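PDB 5FOO: 6-phospho-beta-d glycosidase from Streptococcus pyogenes, which probably hydrolyses 6-phospho-beta-glucosides as a family 1 glycoside hydrolase and binds the probe 6-phosphocyclophellitol in its pocket. Local coordinates for residues Q57-L62 with Y99-D104; A256-F261 with H356-P361; D32-E37 with F178-I183; T381-D386 with P446-Y451. The protein carries 1 engineered substitution. All coordinates share one frame; numbering follows the deposited sequence.

In the fold
All four contacts lie in the shell around one eight-stranded parallel beta barrel, the (beta/alpha)8 fold of glycosyl hydrolase family 1. Contact 1 pairs helix 54-67 with helix 93-108. Contact 2 joins the last part of helix 235-258 to the loop between helix 344-356 and strand 362-367. Contact 3 packs helix 30-37 on the loop 178-183, and contact 4 ties 381-386 to the start of helix 448-459. No two of them touch. Contacts 2 and 4 have centres about 40 Å apart, on opposite sides of the chain's centre. The side chain of F178, at the margin of contact 3, is about 8 Å from the bound 6-phosphocyclophellitol. The side chain of K447 of contact 4 is about 12 Å from the same 6-phosphocyclophellitol.

Contact 1: residues Q57-L62 with Y99-D104; sequences QIESDL and YNRVID
I58 and L62 meet V102 on the buried side of two nearly parallel helices. The axes of the two segments come within 9.2 Å, at 9°. I58 CG1 is anti to its backbone N (chi1 -167°) and lies 4.1 Å from V102 CG2. The two side chains cross at about a right angle. L62 CD1 rests near V102 O. Y73 of strand 72-76 touches both I58 and L62.

The other side is polar and holds a water. R101 grips E59 side-on with two nitrogens. R101 NE donates to E59 OE2 at 2.9 Å, and R101 NH2 donates to E59 OE1 at 3.0 Å. Both bonds are nearly straight and use syn lone pairs. The carboxylate and guanidinium are nearly coplanar. R101 NH2 also bonds to Y55 O, and the Y55 ring makes a cation-pi contact with R101. A water bridges E59 OE2 and R101 O.

Such side-by-side packing of successive helices outside parallel strands is typical of the (beta/alpha)8 barrel.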
loop_
_atom_site.group_PDB
_atom_site.type_symbol
_atom_site.label_atom_id
_atom_site.label_comp_id
_atom_site.label_asym_id
_atom_site.label_seq_id
_atom_site.Cartn_x
_atom_site.Cartn_y
_atom_site.Cartn_z
ATOM N N GLN A 57 -3.377 22.068 0.503
ATOM C CA GLN A 57 -2.449 22.184 1.630
ATOM C C GLN A 57 -1.140 21.397 1.559
ATOM O O GLN A 57 -0.422 21.349 2.535
ATOM C CB GLN A 57 -3.199 21.765 2.908
ATOM C CG GLN A 57 -4.348 22.714 3.246
ATOM C CD GLN A 57 -4.800 22.554 4.699
ATOM O OE1 GLN A 57 -3.986 22.654 5.615
ATOM N NE2 GLN A 57 -6.069 22.247 4.912
ATOM N N ILE A 58 -0.816 20.775 0.441
ATOM C CA ILE A 58 0.401 20.000 0.355
ATOM C C ILE A 58 1.641 20.790 0.763
ATOM O O ILE A 58 2.494 20.270 1.534
ATOM C CB ILE A 58 0.550 19.252 -1.021
ATOM C CG1 ILE A 58 1.670 18.213 -0.933
ATOM C CG2 ILE A 58 0.787 20.243 -2.137
ATOM C CD1 ILE A 58 1.457 17.137 0.092
ATOM N N GLU A 59 1.765 22.023 0.307
ATOM C CA GLU A 59 2.973 22.823 0.639
ATOM C C GLU A 59 3.056 23.057 2.136
ATOM O O GLU A 59 4.068 22.738 2.751
ATOM C CB GLU A 59 2.971 24.222 -0.007
ATOM C CG GLU A 59 3.268 24.262 -1.476
ATOM C CD GLU A 59 2.044 24.049 -2.335
ATOM O OE1 GLU A 59 0.915 23.747 -1.807
ATOM O OE2 GLU A 59 2.250 24.148 -3.566
ATOM N N SER A 60 1.972 23.567 2.737
ATOM C CA SER A 60 2.002 23.802 4.207
ATOM C C SER A 60 2.126 22.506 5.006
ATOM O O SER A 60 2.860 22.475 6.007
ATOM C CB SER A 60 0.798 24.605 4.691
ATOM O OG SER A 60 -0.375 23.923 4.340
ATOM N N ASP A 61 1.505 21.413 4.534
ATOM C CA ASP A 61 1.693 20.066 5.140
ATOM C C ASP A 61 3.164 19.633 5.132
ATOM O O ASP A 61 3.712 19.131 6.154
ATOM C CB ASP A 61 0.899 18.997 4.354
ATOM C CG ASP A 61 -0.631 18.995 4.658
ATOM O OD1 ASP A 61 -1.097 19.834 5.493
ATOM O OD2 ASP A 61 -1.362 18.134 4.062
ATOM N N LEU A 62 3.832 19.777 3.981
ATOM C CA LEU A 62 5.250 19.300 3.938
ATOM C C LEU A 62 6.171 20.178 4.816
ATOM O O LEU A 62 7.050 19.687 5.489
ATOM C CB LEU A 62 5.766 19.222 2.510
ATOM C CG LEU A 62 5.051 18.103 1.720
ATOM C CD1 LEU A 62 5.290 18.362 0.266
ATOM C CD2 LEU A 62 5.562 16.721 2.107
ATOM N N TYR A 99 1.152 17.870 -9.484
ATOM C CA TYR A 99 2.198 16.931 -9.038
ATOM C C TYR A 99 3.594 17.629 -9.046
ATOM O O TYR A 99 4.469 17.365 -8.186
ATOM C CB TYR A 99 2.112 15.577 -9.798
ATOM C CG TYR A 99 0.876 14.819 -9.355
ATOM C CD1 TYR A 99 0.771 14.373 -8.043
ATOM C CD2 TYR A 99 -0.224 14.591 -10.232
ATOM C CE1 TYR A 99 -0.356 13.731 -7.601
ATOM C CE2 TYR A 99 -1.363 13.951 -9.794
ATOM C CZ TYR A 99 -1.431 13.540 -8.482
ATOM O OH TYR A 99 -2.573 12.942 -7.990
ATOM N N ASN A 100 3.742 18.632 -9.915
ATOM C CA ASN A 100 4.953 19.459 -9.842
ATOM C C ASN A 100 4.998 20.248 -8.511
ATOM O O ASN A 100 6.061 20.309 -7.910
ATOM C CB ASN A 100 5.141 20.315 -11.082
ATOM C CG ASN A 100 5.798 19.543 -12.223
ATOM O OD1 ASN A 100 6.677 18.703 -11.984
ATOM N ND2 ASN A 100 5.340 19.794 -13.477
ATOM N N ARG A 101 3.848 20.746 -8.031
ATOM C CA ARG A 101 3.768 21.431 -6.709
ATOM C C ARG A 101 4.172 20.449 -5.603
ATOM O O ARG A 101 5.034 20.763 -4.808
ATOM C CB ARG A 101 2.361 22.001 -6.411
ATOM C CG ARG A 101 1.987 23.340 -7.024
ATOM C CD ARG A 101 0.501 23.733 -6.796
ATOM N NE ARG A 101 0.097 23.622 -5.378
ATOM C CZ ARG A 101 -1.109 23.210 -4.937
ATOM N NH1 ARG A 101 -2.085 22.895 -5.769
ATOM N NH2 ARG A 101 -1.344 23.136 -3.650
ATOM N N VAL A 102 3.599 19.241 -5.598
ATOM C CA VAL A 102 3.907 18.251 -4.589
ATOM C C VAL A 102 5.412 17.934 -4.540
ATOM O O VAL A 102 6.062 17.904 -3.488
ATOM C CB VAL A 102 3.156 16.886 -4.850
ATOM C CG1 VAL A 102 3.547 15.894 -3.794
ATOM C CG2 VAL A 102 1.651 17.041 -4.876
ATOM N N ILE A 103 5.951 17.584 -5.681
ATOM C CA ILE A 103 7.364 17.198 -5.723
ATOM C C ILE A 103 8.317 18.376 -5.367
ATOM O O ILE A 103 9.293 18.210 -4.584
ATOM C CB ILE A 103 7.691 16.620 -7.121
ATOM C CG1 ILE A 103 6.937 15.249 -7.310
ATOM C CG2 ILE A 103 9.224 16.517 -7.350
ATOM C CD1 ILE A 103 6.583 14.946 -8.728
ATOM N N ASP A 104 8.052 19.556 -5.941
ATOM C CA ASP A 104 8.930 20.717 -5.651
ATOM C C ASP A 104 8.868 21.101 -4.169
ATOM O O ASP A 104 9.887 21.435 -3.597
ATOM C CB ASP A 104 8.589 21.925 -6.507
ATOM C CG ASP A 104 8.936 21.722 -7.994
ATOM O OD1 ASP A 104 9.775 20.875 -8.356
ATOM O OD2 ASP A 104 8.280 22.400 -8.814
HETATM O O HOH W 1 5.127 23.420 -4.483
#

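Contact 2: residues A256-F261 with H356-P361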
loop_
_atom_site.group_PDB
_atom_site.type_symbol
_atom_site.label_atom_id
_atom_site.label_comp_id
_atom_site.label_asym_id
_atom_site.label_seq_id
_atom_site.Cartn_x
_atom_site.Cartn_y
_atom_site.Cartn_z
ATOM N N ALA A 256 7.808 -10.158 -8.338
ATOM C CA ALA A 256 8.560 -8.903 -8.172
ATOM C C ALA A 256 10.096 -9.095 -8.107
ATOM O O ALA A 256 10.817 -8.383 -8.777
ATOM C CB ALA A 256 8.102 -8.164 -6.943
ATOM N N VAL A 257 10.548 -10.047 -7.290
ATOM C CA VAL A 257 11.922 -10.193 -6.918
ATOM C C VAL A 257 12.638 -11.194 -7.842
ATOM O O VAL A 257 13.709 -10.913 -8.293
ATOM C CB VAL A 257 12.026 -10.718 -5.488
ATOM C CG1 VAL A 257 13.465 -10.970 -5.110
ATOM C CG2 VAL A 257 11.362 -9.747 -4.478
ATOM N N HIS A 258 12.045 -12.365 -8.096
ATOM C CA HIS A 258 12.644 -13.402 -8.886
ATOM C C HIS A 258 12.077 -13.477 -10.248
ATOM O O HIS A 258 12.606 -14.211 -11.008
ATOM C CB HIS A 258 12.627 -14.778 -8.204
ATOM C CG HIS A 258 13.380 -14.812 -6.901
ATOM N ND1 HIS A 258 12.785 -15.138 -5.699
ATOM C CD2 HIS A 258 14.664 -14.493 -6.601
ATOM C CE1 HIS A 258 13.671 -15.059 -4.722
ATOM N NE2 HIS A 258 14.811 -14.630 -5.239
ATOM N N GLY A 259 11.068 -12.697 -10.611
ATOM C CA GLY A 259 10.618 -12.681 -12.022
ATOM C C GLY A 259 9.951 -14.003 -12.475
ATOM O O GLY A 259 9.942 -14.302 -13.674
ATOM N N LYS A 260 9.392 -14.768 -11.526
ATOM C CA LYS A 260 8.700 -16.035 -11.806
ATOM C C LYS A 260 7.489 -16.149 -10.905
ATOM O O LYS A 260 7.447 -15.577 -9.820
ATOM C CB LYS A 260 9.591 -17.267 -11.522
ATOM C CG LYS A 260 11.023 -17.200 -12.000
ATOM N N PHE A 261 6.487 -16.913 -11.311
ATOM C CA PHE A 261 5.403 -17.239 -10.377
ATOM C C PHE A 261 5.773 -18.500 -9.609
ATOM O O PHE A 261 6.522 -19.268 -10.087
ATOM C CB PHE A 261 4.155 -17.380 -11.119
ATOM C CG PHE A 261 3.671 -16.088 -11.694
ATOM C CD1 PHE A 261 3.093 -15.150 -10.881
ATOM C CD2 PHE A 261 3.819 -15.808 -13.048
ATOM C CE1 PHE A 261 2.659 -13.936 -11.425
ATOM C CE2 PHE A 261 3.389 -14.606 -13.563
ATOM C CZ PHE A 261 2.808 -13.668 -12.753
ATOM N N HIS A 356 15.098 -15.490 2.249
ATOM C CA HIS A 356 14.371 -16.024 1.108
ATOM C C HIS A 356 14.295 -15.070 -0.064
ATOM O O HIS A 356 13.936 -15.472 -1.197
ATOM C CB HIS A 356 12.983 -16.499 1.564
ATOM C CG HIS A 356 13.048 -17.623 2.556
ATOM N ND1 HIS A 356 13.262 -18.933 2.183
ATOM C CD2 HIS A 356 12.966 -17.632 3.907
ATOM C CE1 HIS A 356 13.323 -19.704 3.254
ATOM N NE2 HIS A 356 13.148 -18.939 4.315
ATOM N N TYR A 357 14.670 -13.805 0.137
ATOM C CA TYR A 357 14.554 -12.890 -0.996
ATOM C C TYR A 357 15.827 -12.141 -1.241
ATOM O O TYR A 357 15.762 -10.960 -1.609
ATOM C CB TYR A 357 13.338 -11.979 -0.782
ATOM C CG TYR A 357 12.074 -12.770 -0.948
ATOM C CD1 TYR A 357 11.622 -13.147 -2.202
ATOM C CD2 TYR A 357 11.346 -13.191 0.163
ATOM C CE1 TYR A 357 10.451 -13.937 -2.358
ATOM C CE2 TYR A 357 10.205 -13.935 0.003
ATOM C CZ TYR A 357 9.774 -14.308 -1.245
ATOM O OH TYR A 357 8.616 -15.026 -1.333
ATOM N N ASP A 358 16.948 -12.871 -1.036
ATOM C CA ASP A 358 18.317 -12.477 -1.371
ATOM C C ASP A 358 18.724 -11.240 -0.597
ATOM O O ASP A 358 19.534 -10.454 -1.048
ATOM C CB ASP A 358 18.424 -12.180 -2.854
ATOM C CG ASP A 358 17.992 -13.331 -3.701
ATOM O OD1 ASP A 358 18.341 -14.460 -3.379
ATOM O OD2 ASP A 358 17.306 -13.125 -4.707
ATOM N N ASN A 359 18.108 -11.033 0.555
ATOM C CA ASN A 359 18.259 -9.779 1.268
ATOM C C ASN A 359 18.267 -8.510 0.414
ATOM O O ASN A 359 18.988 -7.554 0.761
ATOM C CB ASN A 359 19.560 -9.847 2.077
ATOM C CG ASN A 359 19.483 -9.103 3.391
ATOM O OD1 ASN A 359 18.409 -8.762 3.927
ATOM N ND2 ASN A 359 20.641 -8.880 3.949
ATOM N N ILE A 360 17.471 -8.447 -0.667
ATOM C CA ILE A 360 17.392 -7.190 -1.374
ATOM C C ILE A 360 16.908 -5.986 -0.493
ATOM O O ILE A 360 16.300 -6.161 0.579
ATOM C CB ILE A 360 16.488 -7.233 -2.601
ATOM C CG1 ILE A 360 15.055 -7.556 -2.241
ATOM C CG2 ILE A 360 17.019 -8.199 -3.664
ATOM C CD1 ILE A 360 14.141 -7.127 -3.360
ATOM N N PRO A 361 17.135 -4.762 -0.979
ATOM C CA PRO A 361 16.669 -3.664 -0.108
ATOM C C PRO A 361 15.152 -3.563 0.023
ATOM O O PRO A 361 14.421 -3.771 -0.959
ATOM C CB PRO A 361 17.276 -2.398 -0.741
ATOM C CG PRO A 361 18.318 -2.897 -1.732
ATOM C CD PRO A 361 17.941 -4.289 -2.123
#
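H258 reaches across to D358 from the last part of helix 235-258. Beyond CB, its CG is anti to the carbonyl carbon (chi1 -61°). ND1 bonds back to E254 within its own helix. CE1 lies 3.6 Å from H356 O, which sits at the ring edge, and 3.8 Å from Y357 CD1. The H258 and Y357 rings meet rim to rim, with planes at 21°. CD2 is 3.5 Å from D358 OD2. At the tip, NE2 donates to D358 OD2 at 3.0 Å. This bond is bent, with an angle of 141° at the hydrogen, and it meets OD2 from above the carboxylate plane.

V257 CG1 lies over the centre of one face of the H258 ring. It also touches the edge of the Y357 ring, with CD1 at 4.1 Å. V257 CG2 meets I360 CD1 at 4.0 Å, so an apolar layer lies beside the polar pair.

Held between E254 and D358, the imidazole has an acidic partner at each nitrogen, which would probably favour its protonated form.

Contact 3: residues D32-E37 with F178-I183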
loop_
_atom_site.group_PDB
_atom_site.type_symbol
_atom_site.label_atom_id
_atom_site.label_comp_id
_atom_site.label_asym_id
_atom_site.label_seq_id
_atom_site.Cartn_x
_atom_site.Cartn_y
_atom_site.Cartn_z
ATOM N N ASP A 32 -14.274 7.146 -6.084
ATOM C CA ASP A 32 -15.029 8.334 -6.326
ATOM C C ASP A 32 -16.399 7.927 -6.882
ATOM O O ASP A 32 -17.424 8.501 -6.479
ATOM C CB ASP A 32 -14.397 9.255 -7.371
ATOM C CG ASP A 32 -12.965 9.651 -7.060
ATOM O OD1 ASP A 32 -12.657 9.918 -5.884
ATOM O OD2 ASP A 32 -12.163 9.736 -8.028
ATOM N N TYR A 33 -16.396 6.992 -7.833
ATOM C CA TYR A 33 -17.621 6.530 -8.470
ATOM C C TYR A 33 -18.577 5.843 -7.499
ATOM O O TYR A 33 -19.820 6.130 -7.464
ATOM C CB TYR A 33 -17.327 5.555 -9.600
ATOM C CG TYR A 33 -18.586 5.028 -10.234
ATOM C CD1 TYR A 33 -19.347 5.853 -11.065
ATOM C CD2 TYR A 33 -18.987 3.693 -10.056
ATOM C CE1 TYR A 33 -20.499 5.376 -11.675
ATOM C CE2 TYR A 33 -20.130 3.195 -10.669
ATOM C CZ TYR A 33 -20.886 4.061 -11.462
ATOM O OH TYR A 33 -21.992 3.618 -12.074
ATOM N N TRP A 34 -17.978 4.931 -6.741
ATOM C CA TRP A 34 -18.663 4.217 -5.702
ATOM C C TRP A 34 -19.339 5.110 -4.673
ATOM O O TRP A 34 -20.494 4.861 -4.285
ATOM C CB TRP A 34 -17.728 3.227 -4.991
ATOM C CG TRP A 34 -18.430 1.956 -4.442
ATOM C CD1 TRP A 34 -19.727 1.548 -4.644
ATOM C CD2 TRP A 34 -17.827 0.960 -3.626
ATOM N NE1 TRP A 34 -19.951 0.359 -3.987
ATOM C CE2 TRP A 34 -18.803 -0.010 -3.348
ATOM C CE3 TRP A 34 -16.551 0.823 -3.052
ATOM C CZ2 TRP A 34 -18.537 -1.127 -2.574
ATOM C CZ3 TRP A 34 -16.277 -0.310 -2.288
ATOM C CH2 TRP A 34 -17.252 -1.264 -2.066
ATOM N N TYR A 35 -18.626 6.119 -4.187
ATOM C CA TYR A 35 -19.232 7.081 -3.315
ATOM C C TYR A 35 -20.387 7.847 -3.995
ATOM O O TYR A 35 -21.397 8.138 -3.333
ATOM C CB TYR A 35 -18.213 8.028 -2.684
ATOM C CG TYR A 35 -18.869 9.036 -1.782
ATOM C CD1 TYR A 35 -19.200 8.695 -0.475
ATOM C CD2 TYR A 35 -19.236 10.281 -2.264
ATOM C CE1 TYR A 35 -19.856 9.593 0.362
ATOM C CE2 TYR A 35 -19.906 11.203 -1.465
ATOM C CZ TYR A 35 -20.221 10.853 -0.162
ATOM O OH TYR A 35 -20.842 11.748 0.643
ATOM N N GLU A 36 -20.245 8.203 -5.261
ATOM C CA GLU A 36 -21.351 8.898 -5.967
ATOM C C GLU A 36 -22.640 8.056 -6.001
ATOM O O GLU A 36 -23.737 8.578 -5.784
ATOM C CB GLU A 36 -20.968 9.302 -7.381
ATOM C CG GLU A 36 -20.044 10.510 -7.451
ATOM C CD GLU A 36 -19.720 10.930 -8.885
ATOM O OE1 GLU A 36 -20.302 10.400 -9.858
ATOM O OE2 GLU A 36 -18.804 11.744 -9.062
ATOM N N GLU A 37 -22.468 6.757 -6.171
ATOM C CA GLU A 37 -23.587 5.810 -6.309
ATOM C C GLU A 37 -24.172 5.341 -4.993
ATOM O O GLU A 37 -25.374 5.205 -4.903
ATOM C CB GLU A 37 -23.156 4.563 -7.084
ATOM C CG GLU A 37 -22.739 4.846 -8.489
ATOM C CD GLU A 37 -23.873 5.405 -9.317
ATOM O OE1 GLU A 37 -24.862 4.689 -9.519
ATOM O OE2 GLU A 37 -23.774 6.548 -9.764
ATOM N N PHE A 178 -14.938 -5.345 -1.028
ATOM C CA PHE A 178 -14.629 -4.071 -0.349
ATOM C C PHE A 178 -14.013 -2.990 -1.219
ATOM O O PHE A 178 -13.820 -1.868 -0.766
ATOM C CB PHE A 178 -13.850 -4.321 0.959
ATOM C CG PHE A 178 -12.476 -4.944 0.782
ATOM C CD1 PHE A 178 -11.340 -4.130 0.527
ATOM C CD2 PHE A 178 -12.286 -6.328 0.928
ATOM C CE1 PHE A 178 -10.075 -4.716 0.423
ATOM C CE2 PHE A 178 -11.012 -6.905 0.845
ATOM C CZ PHE A 178 -9.919 -6.104 0.560
ATOM N N HIS A 179 -13.727 -3.315 -2.455
ATOM C CA HIS A 179 -13.595 -2.305 -3.509
ATOM C C HIS A 179 -14.650 -2.564 -4.569
ATOM O O HIS A 179 -15.011 -3.728 -4.852
ATOM C CB HIS A 179 -12.223 -2.442 -4.246
ATOM C CG HIS A 179 -11.046 -2.198 -3.363
ATOM N ND1 HIS A 179 -9.741 -2.385 -3.783
ATOM C CD2 HIS A 179 -10.970 -1.738 -2.087
ATOM C CE1 HIS A 179 -8.912 -2.083 -2.791
ATOM N NE2 HIS A 179 -9.624 -1.706 -1.743
ATOM N N TYR A 180 -15.029 -1.493 -5.217
ATOM C CA TYR A 180 -15.786 -1.555 -6.442
ATOM C C TYR A 180 -15.124 -2.286 -7.619
ATOM O O TYR A 180 -13.905 -2.141 -7.764
ATOM C CB TYR A 180 -16.144 -0.113 -6.911
ATOM C CG TYR A 180 -17.189 -0.105 -8.036
ATOM C CD1 TYR A 180 -16.811 -0.211 -9.355
ATOM C CD2 TYR A 180 -18.587 -0.108 -7.746
ATOM C CE1 TYR A 180 -17.775 -0.261 -10.383
ATOM C CE2 TYR A 180 -19.560 -0.139 -8.768
ATOM C CZ TYR A 180 -19.140 -0.238 -10.067
ATOM O OH TYR A 180 -20.048 -0.302 -11.071
ATOM N N PRO A 181 -15.778 -3.363 -8.122
ATOM C CA PRO A 181 -17.162 -3.450 -8.552
ATOM C C PRO A 181 -17.743 -4.390 -7.492
ATOM O O PRO A 181 -18.899 -4.710 -7.564
ATOM C CB PRO A 181 -17.145 -4.122 -9.927
ATOM C CG PRO A 181 -15.877 -4.889 -9.959
ATOM C CD PRO A 181 -14.915 -4.074 -9.091
ATOM N N ALA A 182 -16.934 -4.804 -6.509
ATOM C CA ALA A 182 -17.333 -5.652 -5.409
ATOM C C ALA A 182 -18.076 -6.905 -5.849
ATOM O O ALA A 182 -19.104 -7.206 -5.297
ATOM C CB ALA A 182 -18.207 -4.859 -4.453
ATOM N N ILE A 183 -17.542 -7.623 -6.806
ATOM C CA ILE A 183 -18.127 -8.859 -7.299
ATOM C C ILE A 183 -17.293 -10.013 -6.786
ATOM O O ILE A 183 -16.192 -9.829 -6.233
ATOM C CB ILE A 183 -18.260 -8.922 -8.865
ATOM C CG1 ILE A 183 -16.902 -8.911 -9.558
ATOM C CG2 ILE A 183 -19.135 -7.784 -9.388
ATOM C CD1 ILE A 183 -16.963 -8.877 -11.071
#
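An aromatic cluster of Y33, W34 and Y180 joins helix 30-37 to the loop between helices 166-174 and 186-208. Y180 is its middle member. Its CG is anti to the backbone N (chi1 -168°), and its ring meets both helix residues. Y33 turns its edge to a face of the Y180 ring in a T-shaped pair, with planes at 77°. Y33 CE2 lies 3.6 Å from Y180 CZ and 3.5 Å from Y180 OH. P181 CB lies over the opposite face of Y180.

Y180 in turn points its edge at the face of W34. Y180 CD2 is 3.7 Å from W34 CD1. Y180 CB makes a CH-pi contact over the five-membered ring, 4.2 Å from its centroid. Y180 N lies over one face of the indole, toward its rim, 3.4 Å from W34 CZ3. F178 O comes to the edge instead, 3.3 Å from W34 CZ3. A182 CB touches W34 CZ2 at 4.2 Å. W34 NE1 has a weak bond to E38. I124 of helix 124-130 touches both Y33 and Y180.

The cluster joins the connections that follow strands 9-13 and 159-161, on the active-site side of a (beta/alpha)8 barrel.

Contact 4: residues T381-D386 with P446-Y451; sequences TGQIQD and PKASAY
D386 has its CG between the backbone N and the carbonyl carbon (chi1 55°), and S449 has its OG in the same position (chi1 58°). With these torsions the D386 carboxylate meets S449 at two points. S449 N donates to D386 OD1 at 2.8 Å, with a bent angle of 134°. S449 OG donates to D386 OD2 at 2.6 Å. Both oxygens are met on their syn sides, somewhat out of the carboxylate plane. D386 OD2 has a second partner in R389, which forms a salt bridge with it. The methyl of A448 sits beside the carboxylate, with CB 3.5 Å from D386 OD1.

A backbone bond lies alongside. A448 N donates to I384 O at 3.0 Å, and the bond is almost straight. A water accepts from I384 N and lies within bonding reach of P446 O.

Aliphatic contacts lie beside these bonds. The I384 and K447 side chains lie side by side and point the same way, with I384 CB 4.0 Å from K447 CG. The extended K447 chain carries its NZ away to E374 and D420, with which it forms salt bridges. Q383 is extended beyond CG, and its CG lies 3.7 Å from P446 O.

I384 O and D386 OD1, from the loop before helix 387-405, thus take the backbone N-H groups of A448 and S449 at the start of helix 448-459. The contact joins two neighbouring outer elements of the (beta/alpha)8 barrel.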
loop_
_atom_site.group_PDB
_atom_site.type_symbol
_atom_site.label_atom_id
_atom_site.label_comp_id
_atom_site.label_asym_id
_atom_site.label_seq_id
_atom_site.Cartn_x
_atom_site.Cartn_y
_atom_site.Cartn_z
ATOM N N THR A 381 -4.398 21.234 27.006
ATOM C CA THR A 381 -3.999 22.088 25.903
ATOM C C THR A 381 -4.759 21.880 24.612
ATOM O O THR A 381 -4.594 22.681 23.720
ATOM C CB THR A 381 -2.471 22.063 25.653
ATOM O OG1 THR A 381 -2.162 23.076 24.694
ATOM C CG2 THR A 381 -1.933 20.729 25.141
ATOM N N GLY A 382 -5.588 20.846 24.506
ATOM C CA GLY A 382 -6.254 20.491 23.247
ATOM C C GLY A 382 -5.544 19.488 22.326
ATOM O O GLY A 382 -6.127 18.994 21.384
ATOM N N GLN A 383 -4.289 19.176 22.613
ATOM C CA GLN A 383 -3.524 18.183 21.884
ATOM C C GLN A 383 -3.999 16.807 22.238
ATOM O O GLN A 383 -4.067 16.500 23.407
ATOM C CB GLN A 383 -2.067 18.273 22.283
ATOM C CG GLN A 383 -1.168 17.213 21.661
ATOM C CD GLN A 383 0.308 17.456 21.930
ATOM O OE1 GLN A 383 0.957 16.722 22.680
ATOM N NE2 GLN A 383 0.842 18.475 21.296
ATOM N N ILE A 384 -4.251 15.976 21.227
ATOM C CA ILE A 384 -4.514 14.572 21.416
ATOM C C ILE A 384 -3.314 13.844 22.019
ATOM O O ILE A 384 -2.266 13.856 21.445
ATOM C CB ILE A 384 -4.948 13.901 20.095
ATOM C CG1 ILE A 384 -6.266 14.515 19.590
ATOM C CG2 ILE A 384 -5.152 12.409 20.311
ATOM C CD1 ILE A 384 -6.704 14.052 18.206
ATOM N N GLN A 385 -3.496 13.211 23.182
ATOM C CA GLN A 385 -2.454 12.421 23.851
ATOM C C GLN A 385 -2.570 11.011 23.465
ATOM O O GLN A 385 -3.081 10.199 24.218
ATOM C CB GLN A 385 -2.587 12.510 25.371
ATOM C CG GLN A 385 -2.525 13.939 25.851
ATOM C CD GLN A 385 -1.290 14.685 25.337
ATOM O OE1 GLN A 385 -1.400 15.610 24.532
ATOM N NE2 GLN A 385 -0.124 14.284 25.793
ATOM N N ASP A 386 -2.038 10.693 22.292
ATOM C CA ASP A 386 -2.169 9.348 21.724
ATOM C C ASP A 386 -1.045 8.459 22.141
ATOM O O ASP A 386 -0.270 7.981 21.280
ATOM C CB ASP A 386 -2.299 9.401 20.185
ATOM C CG ASP A 386 -1.155 10.163 19.484
ATOM O OD1 ASP A 386 -0.434 10.989 20.102
ATOM O OD2 ASP A 386 -1.020 9.986 18.266
ATOM N N PRO A 446 -0.877 18.745 15.403
ATOM C CA PRO A 446 -0.015 17.601 15.797
ATOM C C PRO A 446 -0.501 16.918 17.044
ATOM O O PRO A 446 -0.912 17.601 17.986
ATOM C CB PRO A 446 1.324 18.267 16.094
ATOM C CG PRO A 446 1.350 19.444 15.137
ATOM C CD PRO A 446 -0.079 19.943 15.033
ATOM N N LYS A 447 -0.408 15.593 17.071
ATOM C CA LYS A 447 -0.730 14.819 18.265
ATOM C C LYS A 447 0.574 14.574 19.002
ATOM O O LYS A 447 1.690 14.820 18.461
ATOM C CB LYS A 447 -1.416 13.481 17.923
ATOM C CG LYS A 447 -2.504 13.576 16.889
ATOM C CD LYS A 447 -3.210 12.227 16.676
ATOM C CE LYS A 447 -4.149 12.279 15.475
ATOM N NZ LYS A 447 -4.507 10.957 14.905
ATOM N N ALA A 448 0.464 14.099 20.241
ATOM C CA ALA A 448 1.670 13.726 20.964
ATOM C C ALA A 448 2.601 12.798 20.178
ATOM O O ALA A 448 3.813 12.859 20.372
ATOM C CB ALA A 448 1.338 13.069 22.276
ATOM N N SER A 449 2.057 11.913 19.352
ATOM C CA SER A 449 2.917 10.960 18.657
ATOM C C SER A 449 3.762 11.671 17.610
ATOM O O SER A 449 4.838 11.206 17.315
ATOM C CB SER A 449 2.143 9.823 18.013
ATOM O OG SER A 449 1.247 10.382 17.132
ATOM N N ALA A 450 3.313 12.807 17.100
ATOM C CA ALA A 450 4.124 13.571 16.147
ATOM C C ALA A 450 5.438 14.063 16.767
ATOM O O ALA A 450 6.466 14.055 16.070
ATOM C CB ALA A 450 3.345 14.755 15.604
ATOM N N TYR A 451 5.386 14.534 18.031
ATOM C CA TYR A 451 6.574 15.004 18.758
ATOM C C TYR A 451 7.428 13.837 19.184
ATOM O O TYR A 451 8.660 13.941 19.191
ATOM C CB TYR A 451 6.226 15.947 19.940
ATOM C CG TYR A 451 5.554 17.183 19.416
ATOM C CD1 TYR A 451 6.273 18.144 18.666
ATOM C CD2 TYR A 451 4.205 17.387 19.613
ATOM C CE1 TYR A 451 5.644 19.261 18.142
ATOM C CE2 TYR A 451 3.560 18.472 19.081
ATOM C CZ TYR A 451 4.281 19.391 18.354
ATOM O OH TYR A 451 3.612 20.444 17.865
HETATM O O HOH W 2 -4.087 16.904 18.503
#